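Local coordinates for angiopoietin-related protein 3 (Homo sapiens, PDB 6EUA), which raises plasma triglycerides by inhibiting lipoprotein lipase and mediates endothelial cell adhesion through its fibrinogen-like C-terminal domain, the part described here, at residues Thr126-Ala131 and Asn143-Phe148. Residues are numbered along the deposited sequence; the frame is centred on the assembly and turned at random.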
loop_
_atom_site.group_PDB
_atom_site.type_symbol
_atom_site.label_atom_id
_atom_site.label_comp_id
_atom_site.label_asym_id
_atom_site.label_seq_id
_atom_site.Cartn_x
_atom_site.Cartn_y
_atom_site.Cartn_z
ATOM N N THR A 126 -9.897 -0.619 29.634
ATOM C CA THR A 126 -9.007 0.078 30.556
ATOM C C THR A 126 -7.554 -0.314 30.315
ATOM O O THR A 126 -7.218 -1.499 30.242
ATOM C CB THR A 126 -9.408 -0.219 31.991
ATOM O OG1 THR A 126 -10.744 0.252 32.194
ATOM C CG2 THR A 126 -8.481 0.495 32.954
ATOM N N LEU A 127 -6.694 0.694 30.197
ATOM C CA LEU A 127 -5.288 0.519 29.869
ATOM C C LEU A 127 -4.423 0.807 31.088
ATOM O O LEU A 127 -4.636 1.803 31.782
ATOM C CB LEU A 127 -4.892 1.450 28.727
ATOM C CG LEU A 127 -3.481 1.299 28.183
ATOM C CD1 LEU A 127 -3.439 0.035 27.337
ATOM C CD2 LEU A 127 -3.119 2.519 27.351
ATOM N N HIS A 128 -3.443 -0.060 31.342
ATOM C CA HIS A 128 -2.519 0.091 32.464
ATOM C C HIS A 128 -1.095 0.003 31.921
ATOM O O HIS A 128 -0.672 -1.065 31.463
ATOM C CB HIS A 128 -2.783 -0.979 33.529
ATOM C CG HIS A 128 -1.918 -0.858 34.745
ATOM N ND1 HIS A 128 -0.807 -1.649 34.952
ATOM C CD2 HIS A 128 -2.001 -0.043 35.824
ATOM C CE1 HIS A 128 -0.240 -1.321 36.099
ATOM N NE2 HIS A 128 -0.946 -0.350 36.650
ATOM N N LEU A 129 -0.358 1.115 31.967
ATOM C CA LEU A 129 0.970 1.222 31.366
ATOM C C LEU A 129 2.060 1.404 32.412
ATOM O O LEU A 129 1.859 2.057 33.443
ATOM C CB LEU A 129 1.076 2.407 30.396
ATOM C CG LEU A 129 0.089 2.659 29.270
ATOM C CD1 LEU A 129 0.272 4.075 28.728
ATOM C CD2 LEU A 129 0.316 1.658 28.191
ATOM N N VAL A 130 3.239 0.868 32.100
ATOM C CA VAL A 130 4.472 1.147 32.835
ATOM C C VAL A 130 5.570 1.412 31.812
ATOM O O VAL A 130 5.793 0.590 30.919
ATOM C CB VAL A 130 4.874 -0.019 33.760
ATOM C CG1 VAL A 130 6.225 0.268 34.411
ATOM C CG2 VAL A 130 3.803 -0.269 34.814
ATOM N N ALA A 131 6.260 2.544 31.937
ATOM C CA ALA A 131 7.280 2.899 30.954
ATOM C C ALA A 131 8.538 2.049 31.127
ATOM O O ALA A 131 8.964 1.757 32.249
ATOM C CB ALA A 131 7.632 4.386 31.057
ATOM N N ASN A 143 1.060 3.417 35.901
ATOM C CA ASN A 143 0.564 2.641 37.044
ATOM C C ASN A 143 -0.840 3.065 37.467
ATOM O O ASN A 143 -1.207 2.974 38.641
ATOM C CB ASN A 143 1.534 2.723 38.221
ATOM C CG ASN A 143 2.748 1.865 38.010
ATOM O OD1 ASN A 143 2.634 0.651 37.824
ATOM N ND2 ASN A 143 3.921 2.486 38.008
ATOM N N LYS A 144 -1.620 3.543 36.504
ATOM C CA LYS A 144 -2.985 3.991 36.718
ATOM C C LYS A 144 -3.897 3.313 35.706
ATOM O O LYS A 144 -3.491 3.024 34.574
ATOM C CB LYS A 144 -3.105 5.518 36.577
ATOM C CG LYS A 144 -2.043 6.300 37.340
ATOM C CD LYS A 144 -2.550 6.727 38.691
ATOM C CE LYS A 144 -1.423 7.284 39.558
ATOM N NZ LYS A 144 -1.253 6.479 40.806
ATOM N N ASP A 145 -5.141 3.080 36.119
ATOM C CA ASP A 145 -6.171 2.558 35.224
ATOM C C ASP A 145 -6.672 3.689 34.330
ATOM O O ASP A 145 -7.294 4.641 34.812
ATOM C CB ASP A 145 -7.319 1.951 36.031
ATOM C CG ASP A 145 -6.914 0.679 36.760
ATOM O OD1 ASP A 145 -7.479 0.395 37.838
ATOM O OD2 ASP A 145 -6.024 -0.034 36.253
ATOM N N LEU A 146 -6.406 3.590 33.029
ATOM C CA LEU A 146 -6.798 4.619 32.071
ATOM C C LEU A 146 -8.013 4.159 31.276
ATOM O O LEU A 146 -7.950 3.146 30.576
ATOM C CB LEU A 146 -5.648 4.945 31.123
ATOM C CG LEU A 146 -4.334 5.261 31.825
ATOM C CD1 LEU A 146 -3.207 5.167 30.832
ATOM C CD2 LEU A 146 -4.418 6.638 32.451
ATOM N N VAL A 147 -9.089 4.934 31.342
ATOM C CA VAL A 147 -10.364 4.584 30.727
ATOM C C VAL A 147 -10.473 5.267 29.369
ATOM O O VAL A 147 -10.201 6.468 29.243
ATOM C CB VAL A 147 -11.535 4.997 31.634
ATOM C CG1 VAL A 147 -12.856 4.754 30.932
ATOM C CG2 VAL A 147 -11.463 4.255 32.947
ATOM N N PHE A 148 -10.884 4.508 28.353
ATOM C CA PHE A 148 -11.083 5.061 27.020
ATOM C C PHE A 148 -12.408 5.804 26.925
ATOM O O PHE A 148 -13.426 5.355 27.458
ATOM C CB PHE A 148 -11.056 3.951 25.977
ATOM C CG PHE A 148 -10.642 4.409 24.610
ATOM C CD1 PHE A 148 -9.291 4.476 24.268
ATOM C CD2 PHE A 148 -11.594 4.755 23.659
ATOM C CE1 PHE A 148 -8.894 4.877 22.999
ATOM C CE2 PHE A 148 -11.202 5.164 22.383
ATOM C CZ PHE A 148 -9.851 5.213 22.049
HETATM O O HOH W 1 -1.212 3.468 33.311
#
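Leu127 and Leu146 face each other as a single antiparallel, hydrogen-bonded bridge, and around them the contact is tightest. Leu127 N donates to Leu146 O at 2.8 Å, almost straight at 169°, and Leu146 N returns a bond of 2.8 Å to Leu127 O; both donors lie in the plane of the carbonyl they address. Leu146 O also receives the CA-H of Thr126, with CA 3.2 Å away. Leucine suits both bridge positions because their side chains drop to the same buried side. Leu146, with CG anti to its carbonyl carbon, brings CD1 to 4.2 Å from CD1 of Leu129. Trp170 packs on both Leu127 and Leu146, while Phe116 of strand 109-118 touches Leu127 and Leu129.

Toward Asn143 the pairing loosens. Between the bridge and the last direct bond, Asn143 N to Leu129 O at 2.9 Å, a water links the two segments, accepting from Leu129 N and donating to Lys144 O. Asn143 takes a left-handed backbone conformation, which asparagine tolerates well, so the chain turns while its N-H still points nearly along the Leu129 C=O axis.

The other face is mostly polar and more open, suiting His128, Asn143 and Asp145. The His128 ring, CG anti to the backbone N, approaches Asn143 obliquely, its NE2 3.4 Å from Asn143 CA, and the ring and the side-chain amide of Asn143 are inclined at 58°. Val130 CG2 meets Asn143 OD1 at 3.4 Å. Thr126 uses both branches, laying its methyl CG2 against Asp145 CB at 3.6 Å and turning its hydroxyl back to Thr123 O. Strand 127-134, hydrogen-bonded to strand 109-118 along its other edge, thus gains a short, water-interrupted partner that leads into the two-stranded antiparallel sheet of strands 147-149 and 169-171 in the fibrinogen C-terminal domain.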